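Local coordinates for protein nitrilotriacetate monooxygenase (Burkholderia pseudomallei, PDB 3SDO) that probably acts as an FMN-dependent monooxygenase of the NtaA/SnaA/DszA family, inserting oxygen into organic substrates such as nitrilotriacetate, at residues V37-Y42 with S84-L89; R45-E50 with V88-I93; L164-D169 with I206-Q211; F217-S222 with A235-G240; V248-V253 with V267-G272. One frame throughout, in Å; residues are numbered along the deposited sequence.

Overall arrangement
All five contacts belong to the luciferase-like TIM-barrel fold. Interaction 4 lies nearest the chain's centre and is the one strand pair, held by backbone hydrogen bonds and rings under methyl groups. Interaction 5 touches it, with centres about 8 Å apart, and packs a covering helix onto the next strand by apolar contact alone. Interactions 1 and 2 share helix 39-51, V88 and L89: the first is apolar and buried, the second partly buried and mainly polar; both, like interaction 3, touch the second subunit. Interaction 3, its centre about 25 Å from the chain's centre, ties the end of helix 150-165 and the next loop to irregular segment 206-211 through a buried salt bridge and waters.

Interaction 1 (V37-Y42 with S84-L89); sequences VNFDFY and SALAVL. With EDO (1,2-ethanediol), chain C.
The ring of F39 carries this contact, pushing its far end among A85, L86 and L89. F39 CZ meets A85 CB at 3.5 Å, F39 CE1 lies 3.9 Å from L86 CD2, and L89 CD1 comes up to the ring edge near its plane, 3.7 Å from F39 CE2. With CG anti to the backbone N (chi1 179°) the ring is carried off toward helix 79-88, where it and the L86 side chain lie alongside, pointing opposite ways. L86 CD2 also touches Y42, 3.9 Å from its backbone C and 4.2 Å from CB, while the phenol turns away to bond S36 O through OH.

Behind F39 the helix start is fixed by N38, the N-cap: its OD1 accepts from F41 N at 2.9 Å, the donor sitting above the carbonyl plane. F39 N donates a hydrogen bond to O2 of a 1,2-ethanediol, 2.9 Å away, probably from the crystallisation liquor. L82 adds to the packing on F39 and Y42, and V88 of the second subunit packs on F39. The two segments meet through carbon contacts alone, which implies that fit and burial, not directed bonds, join helices 39-51 and 79-88 here.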
# COMPACT_ATOMS: atom_id res chain seq x y z
N VAL A 37 -5.97 12.06 -6.17
CA VAL A 37 -6.26 10.67 -6.49
C VAL A 37 -6.18 10.44 -8.01
O VAL A 37 -7.02 9.76 -8.62
CB VAL A 37 -7.63 10.24 -5.91
CG1 VAL A 37 -7.54 10.09 -4.42
CG2 VAL A 37 -8.72 11.24 -6.26
N ASN A 38 -5.15 11.04 -8.61
CA ASN A 38 -4.86 10.87 -10.03
C ASN A 38 -3.49 10.18 -10.11
O ASN A 38 -2.44 10.84 -9.93
CB ASN A 38 -4.81 12.25 -10.70
CG ASN A 38 -4.52 12.17 -12.20
OD1 ASN A 38 -3.59 11.48 -12.64
ND2 ASN A 38 -5.33 12.87 -12.99
N PHE A 39 -3.49 8.86 -10.40
CA PHE A 39 -2.24 8.09 -10.35
C PHE A 39 -1.17 8.59 -11.32
O PHE A 39 -0.02 8.75 -10.94
CB PHE A 39 -2.46 6.59 -10.59
CG PHE A 39 -1.18 5.80 -10.58
CD1 PHE A 39 -0.45 5.66 -9.40
CD2 PHE A 39 -0.68 5.22 -11.74
CE1 PHE A 39 0.77 4.97 -9.39
CE2 PHE A 39 0.52 4.55 -11.74
CZ PHE A 39 1.25 4.41 -10.55
N ASP A 40 -1.55 8.86 -12.55
CA ASP A 40 -0.59 9.34 -13.53
C ASP A 40 0.08 10.66 -13.11
O ASP A 40 1.23 10.90 -13.44
CB ASP A 40 -1.25 9.53 -14.88
CG ASP A 40 -1.59 8.21 -15.57
OD1 ASP A 40 -1.16 7.11 -15.14
OD2 ASP A 40 -2.35 8.31 -16.53
N PHE A 41 -0.65 11.52 -12.42
CA PHE A 41 -0.04 12.73 -11.84
C PHE A 41 1.09 12.41 -10.87
O PHE A 41 2.18 13.02 -10.97
CB PHE A 41 -1.10 13.58 -11.15
CG PHE A 41 -0.55 14.81 -10.48
CD1 PHE A 41 -0.19 15.91 -11.24
CD2 PHE A 41 -0.38 14.86 -9.11
CE1 PHE A 41 0.30 17.07 -10.63
CE2 PHE A 41 0.09 16.01 -8.50
CZ PHE A 41 0.44 17.11 -9.25
N TYR A 42 0.87 11.47 -9.94
CA TYR A 42 1.95 11.05 -9.05
C TYR A 42 3.16 10.47 -9.82
O TYR A 42 4.30 10.76 -9.44
CB TYR A 42 1.49 10.03 -8.00
CG TYR A 42 0.60 10.59 -6.91
CD1 TYR A 42 -0.77 10.73 -7.11
CD2 TYR A 42 1.10 10.95 -5.67
CE1 TYR A 42 -1.60 11.22 -6.15
CE2 TYR A 42 0.27 11.45 -4.68
CZ TYR A 42 -1.08 11.56 -4.92
OH TYR A 42 -1.92 12.05 -3.95
N SER A 84 4.16 1.08 -4.27
CA SER A 84 4.49 -0.15 -4.96
C SER A 84 4.27 0.02 -6.48
O SER A 84 5.09 -0.40 -7.28
CB SER A 84 3.63 -1.30 -4.41
OG SER A 84 3.94 -1.60 -3.05
N ALA A 85 3.17 0.68 -6.84
CA ALA A 85 2.91 1.05 -8.24
C ALA A 85 3.98 2.04 -8.78
O ALA A 85 4.47 1.87 -9.88
CB ALA A 85 1.46 1.63 -8.37
N LEU A 86 4.36 3.04 -7.99
CA LEU A 86 5.38 4.01 -8.39
C LEU A 86 6.76 3.36 -8.57
O LEU A 86 7.52 3.75 -9.48
CB LEU A 86 5.49 5.17 -7.37
CG LEU A 86 4.32 6.17 -7.35
CD1 LEU A 86 4.55 7.20 -6.28
CD2 LEU A 86 4.15 6.84 -8.71
N ALA A 87 7.07 2.37 -7.74
CA ALA A 87 8.38 1.68 -7.75
C ALA A 87 8.72 1.17 -9.14
O ALA A 87 9.84 1.29 -9.62
CB ALA A 87 8.35 0.51 -6.77
N VAL A 88 7.69 0.63 -9.78
CA VAL A 88 7.83 -0.11 -11.01
C VAL A 88 7.89 0.84 -12.24
O VAL A 88 8.30 0.45 -13.35
CB VAL A 88 6.66 -1.17 -10.98
CG1 VAL A 88 5.79 -1.09 -12.17
CG2 VAL A 88 7.20 -2.53 -10.61
N LEU A 89 7.52 2.10 -12.04
CA LEU A 89 7.58 3.10 -13.08
C LEU A 89 8.73 4.07 -12.84
O LEU A 89 8.84 5.07 -13.52
CB LEU A 89 6.24 3.87 -13.17
CG LEU A 89 5.02 2.99 -13.50
CD1 LEU A 89 3.71 3.77 -13.42
CD2 LEU A 89 5.17 2.30 -14.94
C1 EDO C . -7.34 7.72 -12.32
O1 EDO C . -6.57 8.91 -12.58
C2 EDO C . -7.00 7.16 -10.93
O2 EDO C . -5.59 6.87 -10.80

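Interaction 2 (R45-E50 with V88-I93); sequences RARRAE and VLTSKI
Segment 88-93, the irregular link after helix 79-88, runs beside helix 39-51 with the R47 and T90 CA atoms 6.6 Å apart, closing to 5.4 Å between the CA atoms of E50 and I93. E50 reaches over to it on an extended chain, CG anti to the backbone N (chi1 178°), and its OE2 collects three successive backbone N-H groups. S91 N lies 2.9 Å from E50 OE2 on its syn side; K92 N comes to 2.6 Å from E50 OE2 from above the carboxylate plane; I93 N meets the anti lone pair of E50 OE2, also at 2.9 Å. One oxygen thus holds three consecutive N-H groups, S91 to I93, and the three N-H dipoles would be expected to stabilise its negative charge.

One turn earlier R47 grips L89 O side-on with two nitrogens, NE at 2.9 Å and NH2 at 3.2 Å. The oxygen lies at the guanidinium edge, near its plane, and NH2 meets it on a lone pair. Beneath these polar links, I93 CD1 settles 3.8 Å from A49 CB.

On the helix's other flank R45 and R48 form salt bridges to D406, and R48 another to D410, both on helix 401-418. T90 OG1 bonds back to L86 O, so the link is held at the end of helix 79-88 as it leads into strand 94-100.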
# COMPACT_ATOMS: atom_id res chain seq x y z
N ARG A 45 5.10 13.50 -11.38
CA ARG A 45 5.84 14.20 -10.34
C ARG A 45 6.99 13.37 -9.77
O ARG A 45 8.08 13.90 -9.57
CB ARG A 45 4.90 14.66 -9.24
CG ARG A 45 3.79 15.60 -9.69
CD ARG A 45 4.29 16.95 -10.11
NE ARG A 45 4.79 16.98 -11.48
CZ ARG A 45 5.40 18.02 -12.04
NH1 ARG A 45 5.82 17.93 -13.31
NH2 ARG A 45 5.58 19.14 -11.37
N ALA A 46 6.79 12.08 -9.53
CA ALA A 46 7.88 11.23 -9.05
C ALA A 46 9.02 11.18 -10.07
O ALA A 46 10.19 11.28 -9.69
CB ALA A 46 7.38 9.79 -8.70
N ARG A 47 8.67 11.08 -11.36
CA ARG A 47 9.69 11.04 -12.43
C ARG A 47 10.42 12.36 -12.59
O ARG A 47 11.63 12.39 -12.78
CB ARG A 47 9.07 10.61 -13.76
CG ARG A 47 8.75 9.12 -13.77
CD ARG A 47 8.05 8.74 -15.03
NE ARG A 47 7.96 7.29 -15.21
CZ ARG A 47 7.21 6.71 -16.13
NH1 ARG A 47 6.44 7.45 -16.94
NH2 ARG A 47 7.23 5.39 -16.26
N ARG A 48 9.68 13.45 -12.47
CA ARG A 48 10.25 14.80 -12.50
C ARG A 48 11.30 14.95 -11.41
O ARG A 48 12.41 15.44 -11.66
CB ARG A 48 9.13 15.83 -12.31
CG ARG A 48 9.47 17.24 -12.70
CD ARG A 48 9.52 17.39 -14.20
NE ARG A 48 9.39 18.78 -14.63
CZ ARG A 48 10.39 19.63 -14.82
NH1 ARG A 48 11.65 19.27 -14.65
NH2 ARG A 48 10.12 20.85 -15.23
N ALA A 49 10.95 14.54 -10.19
CA ALA A 49 11.88 14.60 -9.08
C ALA A 49 13.09 13.67 -9.29
O ALA A 49 14.23 14.08 -9.09
CB ALA A 49 11.16 14.27 -7.75
N GLU A 50 12.82 12.44 -9.72
CA GLU A 50 13.86 11.45 -9.92
C GLU A 50 14.87 11.93 -10.98
O GLU A 50 16.08 11.78 -10.82
CB GLU A 50 13.25 10.11 -10.36
CG GLU A 50 14.28 9.03 -10.65
CD GLU A 50 13.64 7.68 -10.97
OE1 GLU A 50 13.00 7.57 -12.05
OE2 GLU A 50 13.75 6.75 -10.13
N VAL A 88 7.69 0.63 -9.78
CA VAL A 88 7.83 -0.11 -11.01
C VAL A 88 7.89 0.84 -12.24
O VAL A 88 8.30 0.45 -13.35
CB VAL A 88 6.66 -1.17 -10.98
CG1 VAL A 88 5.79 -1.09 -12.17
CG2 VAL A 88 7.20 -2.53 -10.61
N LEU A 89 7.52 2.10 -12.04
CA LEU A 89 7.58 3.10 -13.08
C LEU A 89 8.73 4.07 -12.84
O LEU A 89 8.84 5.07 -13.52
CB LEU A 89 6.24 3.87 -13.17
CG LEU A 89 5.02 2.99 -13.50
CD1 LEU A 89 3.71 3.77 -13.42
CD2 LEU A 89 5.17 2.30 -14.94
N THR A 90 9.59 3.77 -11.87
CA THR A 90 10.76 4.57 -11.59
C THR A 90 11.92 3.59 -11.47
O THR A 90 11.74 2.39 -11.66
CB THR A 90 10.59 5.41 -10.29
OG1 THR A 90 10.27 4.55 -9.16
CG2 THR A 90 9.50 6.48 -10.45
N SER A 91 13.10 4.08 -11.14
CA SER A 91 14.25 3.19 -10.98
C SER A 91 15.20 3.52 -9.81
O SER A 91 15.83 2.61 -9.27
CB SER A 91 15.03 3.14 -12.30
OG SER A 91 15.42 4.43 -12.70
N LYS A 92 15.32 4.79 -9.43
CA LYS A 92 16.33 5.19 -8.42
C LYS A 92 15.71 5.84 -7.20
O LYS A 92 16.23 5.70 -6.09
CB LYS A 92 17.29 6.25 -8.96
CG LYS A 92 18.18 5.89 -10.08
CD LYS A 92 19.22 7.05 -10.33
CE LYS A 92 20.35 7.05 -9.25
NZ LYS A 92 21.65 7.70 -9.68
N ILE A 93 14.66 6.62 -7.41
CA ILE A 93 14.13 7.46 -6.35
C ILE A 93 13.60 6.62 -5.17
O ILE A 93 12.96 5.58 -5.36
CB ILE A 93 13.09 8.45 -6.87
CG1 ILE A 93 12.81 9.56 -5.84
CG2 ILE A 93 11.78 7.73 -7.23
CD1 ILE A 93 12.12 10.80 -6.45

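Interaction 3 (L164-D169 with I206-Q211); sequences LWDSWD and IRRSPQ
R208 threads its side chain between the carbonyls of W165 and W168 to reach D166. CG stands anti to the carbonyl carbon, and the chain stays extended through chi2 before bending at chi3 (89°), which swings NE round toward the aspartate. R208 NE and NH2 then grip D166 OD1 side-on, at 3.0 Å and 2.9 Å. They come to the same face of the carboxylate, NH2 on its syn side and NE on its anti side, with carboxylate and guanidinium planes 55° apart. NE also makes a weak bond to W165 O, while the aliphatic part is pressed close, R208 CD lying 3.1 Å from W168 O.

W168 brings CB to 4.0 Å from R207 CA and CD1 to 3.4 Å from I206 O. Its NE1 bonds L204 O. Water 3 accepts from R208 N and donates to W168 O at 2.8 Å; water 1 accepts from W168 N and lies 3.0 Å from I206 O.

D166 OD1 also accepts from Q213 NE2, OD2 pairs with R443, and R208 NH1 with D170. In this buried place each charge therefore meets several partners, an arrangement consistent with both groups remaining ionised as they clasp the end of helix 150-165 to the link before strand 215-218.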
# COMPACT_ATOMS: atom_id res chain seq x y z
N LEU A 164 11.67 -8.63 12.97
CA LEU A 164 11.12 -9.47 11.87
C LEU A 164 11.91 -9.34 10.59
O LEU A 164 12.11 -10.32 9.85
CB LEU A 164 9.65 -9.14 11.61
CG LEU A 164 8.67 -9.55 12.70
CD1 LEU A 164 7.32 -8.88 12.45
CD2 LEU A 164 8.50 -11.06 12.77
N TRP A 165 12.38 -8.13 10.32
CA TRP A 165 13.19 -7.88 9.12
C TRP A 165 14.54 -8.60 9.15
O TRP A 165 15.19 -8.69 8.13
CB TRP A 165 13.42 -6.38 8.88
CG TRP A 165 12.23 -5.65 8.34
CD1 TRP A 165 11.18 -6.19 7.61
CD2 TRP A 165 11.95 -4.24 8.45
NE1 TRP A 165 10.28 -5.19 7.28
CE2 TRP A 165 10.72 -3.99 7.78
CE3 TRP A 165 12.60 -3.16 9.06
CZ2 TRP A 165 10.16 -2.72 7.70
CZ3 TRP A 165 12.04 -1.89 8.98
CH2 TRP A 165 10.84 -1.67 8.31
N ASP A 166 14.98 -9.07 10.32
CA ASP A 166 16.21 -9.85 10.37
C ASP A 166 15.95 -11.37 10.43
O ASP A 166 16.85 -12.13 10.77
CB ASP A 166 17.09 -9.37 11.54
CG ASP A 166 17.79 -8.03 11.23
OD1 ASP A 166 17.70 -7.55 10.07
OD2 ASP A 166 18.47 -7.46 12.13
N SER A 167 14.74 -11.80 10.04
CA SER A 167 14.38 -13.22 10.06
C SER A 167 15.31 -14.06 9.20
O SER A 167 15.76 -15.13 9.63
CB SER A 167 12.95 -13.43 9.57
OG SER A 167 12.00 -12.85 10.43
N TRP A 168 15.59 -13.54 8.01
CA TRP A 168 16.32 -14.26 6.96
C TRP A 168 17.70 -13.69 6.71
O TRP A 168 17.82 -12.59 6.17
CB TRP A 168 15.52 -14.19 5.66
CG TRP A 168 14.29 -15.06 5.66
CD1 TRP A 168 13.01 -14.69 5.97
CD2 TRP A 168 14.24 -16.42 5.31
NE1 TRP A 168 12.17 -15.76 5.88
CE2 TRP A 168 12.90 -16.84 5.47
CE3 TRP A 168 15.20 -17.36 4.92
CZ2 TRP A 168 12.50 -18.14 5.23
CZ3 TRP A 168 14.80 -18.64 4.68
CH2 TRP A 168 13.46 -19.03 4.84
N ASP A 169 18.77 -14.40 7.08
CA ASP A 169 20.10 -13.91 6.74
C ASP A 169 20.17 -13.66 5.23
O ASP A 169 19.53 -14.35 4.44
CB ASP A 169 21.22 -14.90 7.09
CG ASP A 169 21.39 -15.15 8.58
OD1 ASP A 169 20.77 -14.46 9.44
OD2 ASP A 169 22.18 -16.06 8.88
N ILE A 206 9.34 -13.19 4.27
CA ILE A 206 9.99 -12.52 3.15
C ILE A 206 11.40 -12.11 3.58
O ILE A 206 11.66 -11.80 4.76
CB ILE A 206 9.17 -11.34 2.64
CG1 ILE A 206 9.80 -10.77 1.36
CG2 ILE A 206 9.04 -10.27 3.74
CD1 ILE A 206 8.91 -9.73 0.65
N ARG A 207 12.31 -12.13 2.61
CA ARG A 207 13.73 -11.89 2.85
C ARG A 207 14.06 -10.40 2.95
O ARG A 207 13.17 -9.53 2.81
CB ARG A 207 14.56 -12.51 1.72
CG ARG A 207 14.30 -11.91 0.33
CD ARG A 207 15.44 -12.23 -0.59
NE ARG A 207 16.66 -11.56 -0.14
CZ ARG A 207 17.89 -11.95 -0.42
NH1 ARG A 207 18.10 -13.03 -1.18
NH2 ARG A 207 18.93 -11.26 0.07
N ARG A 208 15.35 -10.12 3.13
CA ARG A 208 15.88 -8.75 3.26
C ARG A 208 16.20 -8.19 1.86
O ARG A 208 16.43 -8.96 0.96
CB ARG A 208 17.12 -8.76 4.16
CG ARG A 208 16.84 -9.37 5.53
CD ARG A 208 18.08 -9.48 6.43
NE ARG A 208 18.28 -8.29 7.24
CZ ARG A 208 19.25 -7.39 7.09
NH1 ARG A 208 20.14 -7.50 6.12
NH2 ARG A 208 19.29 -6.34 7.90
N SER A 209 16.19 -6.87 1.72
CA SER A 209 16.40 -6.18 0.44
C SER A 209 17.87 -5.88 0.16
O SER A 209 18.74 -6.16 0.98
CB SER A 209 15.63 -4.85 0.44
OG SER A 209 16.28 -3.87 1.26
N PRO A 210 18.15 -5.27 -1.00
CA PRO A 210 19.52 -4.87 -1.23
C PRO A 210 20.02 -3.72 -0.34
O PRO A 210 21.21 -3.44 -0.35
CB PRO A 210 19.52 -4.46 -2.71
CG PRO A 210 18.42 -5.30 -3.31
CD PRO A 210 17.36 -5.25 -2.26
N GLN A 211 19.15 -3.08 0.46
CA GLN A 211 19.65 -2.11 1.46
C GLN A 211 19.54 -2.64 2.90
O GLN A 211 19.80 -1.92 3.87
CB GLN A 211 18.96 -0.77 1.32
CG GLN A 211 17.46 -0.78 1.58
CD GLN A 211 16.86 0.60 1.58
OE1 GLN A 211 17.58 1.62 1.56
NE2 GLN A 211 15.53 0.66 1.62
O HOH W 1 13.84 -11.28 6.70
O HOH W 2 12.72 -8.66 5.84
O HOH W 3 17.54 -11.97 3.42

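Interaction 4 (F217-S222 with A235-G240); sequences FQAGSS and AVFSNG
The F217 ring carries A235 CB over one face, 3.8 Å from the ring centroid and 19° off its normal, a CH-pi contact displaced toward the rim; F237 CD2 lies at its edge. The F237 ring repeats the pattern, taking A219 CB over one face at 3.8 Å from the centroid and F217 CB at its edge. F237 CG sits between its own backbone N and carbonyl carbon (chi1 61°), which brings CG in toward A219.

F217, A235 and F237 ride on neighbouring parallel strands, 215-218 and 235-238, A219 just beyond the first; a beta-alpha-beta crossover through helix 223-232 joins the two. Q218 N donates to A235 O and Q218 O accepts from F237 N, both at 3.0 Å. Beyond these bonds water 4 donates to A219 O at 3.0 Å and to F237 O at 2.7 Å.

F56 and F58 meet the rings of F217 and F237 respectively, whereas Q218 and V236 face the helix layer, Q218 NE2 bonding S232 OG. S222 OG caps the next helix at G225 N. Two backbone bonds thus set the parallel register and a water carries the link on past A219, at the end of the strand that leads to S221 and S222, predicted to bind FMN.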
# COMPACT_ATOMS: atom_id res chain seq x y z
N PHE A 217 12.13 6.83 8.94
CA PHE A 217 11.89 8.25 9.06
C PHE A 217 11.00 8.49 10.27
O PHE A 217 10.12 7.67 10.59
CB PHE A 217 11.18 8.77 7.80
CG PHE A 217 12.08 8.92 6.62
CD1 PHE A 217 12.58 7.82 5.97
CD2 PHE A 217 12.41 10.17 6.14
CE1 PHE A 217 13.39 7.96 4.89
CE2 PHE A 217 13.26 10.34 5.07
CZ PHE A 217 13.76 9.23 4.46
N GLN A 218 11.22 9.60 10.96
CA GLN A 218 10.33 10.01 12.05
C GLN A 218 10.23 11.52 12.10
O GLN A 218 11.07 12.21 11.56
CB GLN A 218 10.84 9.47 13.39
CG GLN A 218 10.80 7.98 13.52
CD GLN A 218 11.35 7.49 14.83
OE1 GLN A 218 11.40 8.23 15.82
NE2 GLN A 218 11.84 6.23 14.82
N ALA A 219 9.19 12.04 12.74
CA ALA A 219 9.04 13.49 12.88
C ALA A 219 8.65 13.94 14.27
O ALA A 219 8.02 14.98 14.44
CB ALA A 219 8.04 14.01 11.87
N GLY A 220 9.07 13.21 15.30
CA GLY A 220 8.76 13.61 16.67
C GLY A 220 9.33 15.00 16.97
O GLY A 220 10.43 15.33 16.54
N SER A 221 8.56 15.79 17.71
CA SER A 221 8.90 17.17 18.02
C SER A 221 8.84 17.46 19.51
O SER A 221 9.49 18.38 20.00
CB SER A 221 7.93 18.08 17.29
OG SER A 221 6.61 17.79 17.68
N SER A 222 8.04 16.68 20.23
CA SER A 222 8.03 16.68 21.69
C SER A 222 9.34 16.13 22.23
O SER A 222 10.18 15.59 21.48
CB SER A 222 6.88 15.81 22.21
OG SER A 222 7.13 14.42 22.00
N ALA A 235 16.40 9.10 9.64
CA ALA A 235 16.16 10.42 9.08
C ALA A 235 14.97 11.02 9.82
O ALA A 235 14.02 10.32 10.15
CB ALA A 235 15.86 10.33 7.59
N VAL A 236 15.06 12.31 10.11
CA VAL A 236 14.09 12.99 10.91
C VAL A 236 13.70 14.25 10.19
O VAL A 236 14.54 14.97 9.69
CB VAL A 236 14.67 13.35 12.31
CG1 VAL A 236 13.60 14.00 13.19
CG2 VAL A 236 15.24 12.08 12.98
N PHE A 237 12.40 14.51 10.11
CA PHE A 237 11.96 15.74 9.53
C PHE A 237 11.13 16.59 10.47
O PHE A 237 10.86 16.22 11.62
CB PHE A 237 11.32 15.49 8.17
CG PHE A 237 10.13 14.62 8.20
CD1 PHE A 237 8.86 15.17 8.27
CD2 PHE A 237 10.27 13.25 8.08
CE1 PHE A 237 7.72 14.34 8.26
CE2 PHE A 237 9.17 12.43 8.08
CZ PHE A 237 7.88 12.98 8.18
N SER A 238 10.79 17.78 9.98
CA SER A 238 9.92 18.71 10.68
C SER A 238 9.10 19.52 9.68
O SER A 238 9.33 19.45 8.46
CB SER A 238 10.76 19.71 11.45
OG SER A 238 11.41 20.54 10.51
N ASN A 239 8.16 20.31 10.21
CA ASN A 239 7.50 21.34 9.40
C ASN A 239 7.23 22.61 10.23
O ASN A 239 6.96 22.54 11.43
CB ASN A 239 6.21 20.78 8.80
N GLY A 240 7.37 23.78 9.59
CA GLY A 240 6.99 25.05 10.21
C GLY A 240 8.06 25.76 11.03
O GLY A 240 7.81 26.85 11.58
O HOH W 4 9.66 17.39 13.75

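Interaction 5 (V248-V253 with V267-G272); sequences VFYRRV and VKVFPG
Y250 lays the CD2 side of its ring against V269, CD2 standing 3.6 Å from V269 CB and 3.8 Å from V269 CG1. The contact belongs to a beta-alpha-beta unit of the TIM barrel: helix 243-259 leaves strand 235-238 and covers strand 268-277, the two short segments here running nearly antiparallel at 159° with axes 9.4 Å apart. With CG of Y250 anti to the backbone N (chi1 -175°) the ring is directed at V269, which it meets at a slant. Its OH bonds D392, which also accepts from V269 N.

One helical turn on from F249, V253 supplies the second point of contact. It and V269 meet tip to tip, V253 CG1 to V269 CG2 at 3.9 Å, and the same CG1 touches V267. V269 is therefore gripped from two helix positions, with F249 adding a looser approach, CD2 to V269 CG1 at 4.3 Å.

F249 and V253 also pack on V236 of the neighbouring strand, so the helix covers both strands at once. Everything that crosses between the segments is apolar. Within the helix, the other methyl of V253, CG2, sits over one face of the F249 ring, 3.6 Å above its plane and offset toward the rim.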
# COMPACT_ATOMS: atom_id res chain seq x y z
N VAL A 248 17.97 24.39 16.82
CA VAL A 248 17.81 23.74 18.14
C VAL A 248 17.38 22.30 17.94
O VAL A 248 17.94 21.41 18.55
CB VAL A 248 16.81 24.48 19.05
CG1 VAL A 248 16.51 23.63 20.30
CG2 VAL A 248 17.37 25.88 19.43
N PHE A 249 16.42 22.07 17.05
CA PHE A 249 15.94 20.74 16.76
C PHE A 249 17.07 19.85 16.27
O PHE A 249 17.25 18.74 16.76
CB PHE A 249 14.81 20.79 15.76
CG PHE A 249 14.20 19.47 15.46
CD1 PHE A 249 13.41 18.83 16.40
CD2 PHE A 249 14.41 18.85 14.24
CE1 PHE A 249 12.83 17.61 16.13
CE2 PHE A 249 13.84 17.62 13.97
CZ PHE A 249 13.05 17.00 14.92
N TYR A 250 17.86 20.38 15.32
CA TYR A 250 18.99 19.64 14.76
C TYR A 250 19.93 19.19 15.89
O TYR A 250 20.30 18.02 15.94
CB TYR A 250 19.72 20.52 13.73
CG TYR A 250 20.87 19.86 12.97
CD1 TYR A 250 22.15 19.80 13.51
CD2 TYR A 250 20.69 19.42 11.68
CE1 TYR A 250 23.21 19.22 12.80
CE2 TYR A 250 21.74 18.86 10.95
CZ TYR A 250 23.00 18.76 11.51
OH TYR A 250 24.03 18.19 10.79
N ARG A 251 20.29 20.11 16.78
CA ARG A 251 21.22 19.84 17.89
C ARG A 251 20.68 18.81 18.87
O ARG A 251 21.42 17.94 19.32
CB ARG A 251 21.59 21.14 18.65
CG ARG A 251 22.47 22.09 17.83
CD ARG A 251 23.24 23.12 18.68
NE ARG A 251 22.38 24.22 19.13
CZ ARG A 251 21.78 24.29 20.33
NH1 ARG A 251 21.92 23.33 21.24
NH2 ARG A 251 21.04 25.35 20.61
N ARG A 252 19.39 18.89 19.17
CA ARG A 252 18.75 17.94 20.10
C ARG A 252 18.68 16.52 19.53
O ARG A 252 18.94 15.55 20.25
CB ARG A 252 17.35 18.43 20.49
CG ARG A 252 17.36 19.75 21.23
CD ARG A 252 15.95 20.24 21.52
NE ARG A 252 15.28 19.41 22.51
CZ ARG A 252 13.96 19.42 22.73
NH1 ARG A 252 13.17 20.20 22.00
NH2 ARG A 252 13.44 18.64 23.68
N VAL A 253 18.34 16.41 18.24
CA VAL A 253 18.23 15.10 17.59
C VAL A 253 19.61 14.43 17.54
O VAL A 253 19.77 13.24 17.86
CB VAL A 253 17.64 15.21 16.17
CG1 VAL A 253 17.88 13.88 15.38
CG2 VAL A 253 16.15 15.61 16.25
N VAL A 267 22.22 9.98 11.31
CA VAL A 267 20.84 10.37 11.58
C VAL A 267 20.64 11.68 10.87
O VAL A 267 21.07 12.72 11.36
CB VAL A 267 20.56 10.55 13.06
CG1 VAL A 267 19.05 10.92 13.26
CG2 VAL A 267 21.01 9.29 13.84
N LYS A 268 19.99 11.61 9.72
CA LYS A 268 19.85 12.77 8.85
C LYS A 268 18.69 13.67 9.32
O LYS A 268 17.60 13.18 9.64
CB LYS A 268 19.60 12.32 7.41
CG LYS A 268 20.61 11.31 6.86
CD LYS A 268 22.03 11.88 6.79
CE LYS A 268 22.90 10.92 6.01
NZ LYS A 268 24.31 11.33 5.87
N VAL A 269 18.90 14.97 9.32
CA VAL A 269 17.85 15.92 9.70
C VAL A 269 17.43 16.74 8.49
O VAL A 269 18.25 17.45 7.90
CB VAL A 269 18.30 16.82 10.85
CG1 VAL A 269 17.26 17.90 11.13
CG2 VAL A 269 18.59 15.99 12.12
N PHE A 270 16.14 16.66 8.15
CA PHE A 270 15.56 17.25 6.94
C PHE A 270 14.37 18.16 7.26
O PHE A 270 13.22 17.71 7.29
CB PHE A 270 15.11 16.12 6.00
CG PHE A 270 16.24 15.22 5.50
CD1 PHE A 270 17.54 15.70 5.33
CD2 PHE A 270 15.99 13.91 5.19
CE1 PHE A 270 18.55 14.86 4.84
CE2 PHE A 270 16.98 13.09 4.69
CZ PHE A 270 18.25 13.54 4.52
N PRO A 271 14.62 19.44 7.53
CA PRO A 271 13.46 20.28 7.78
C PRO A 271 12.65 20.48 6.51
O PRO A 271 13.21 20.44 5.42
CB PRO A 271 14.04 21.61 8.25
CG PRO A 271 15.47 21.53 8.08
CD PRO A 271 15.88 20.17 7.62
N GLY A 272 11.35 20.67 6.68
CA GLY A 272 10.42 20.95 5.61
C GLY A 272 10.43 22.40 5.22
O GLY A 272 10.45 23.28 6.08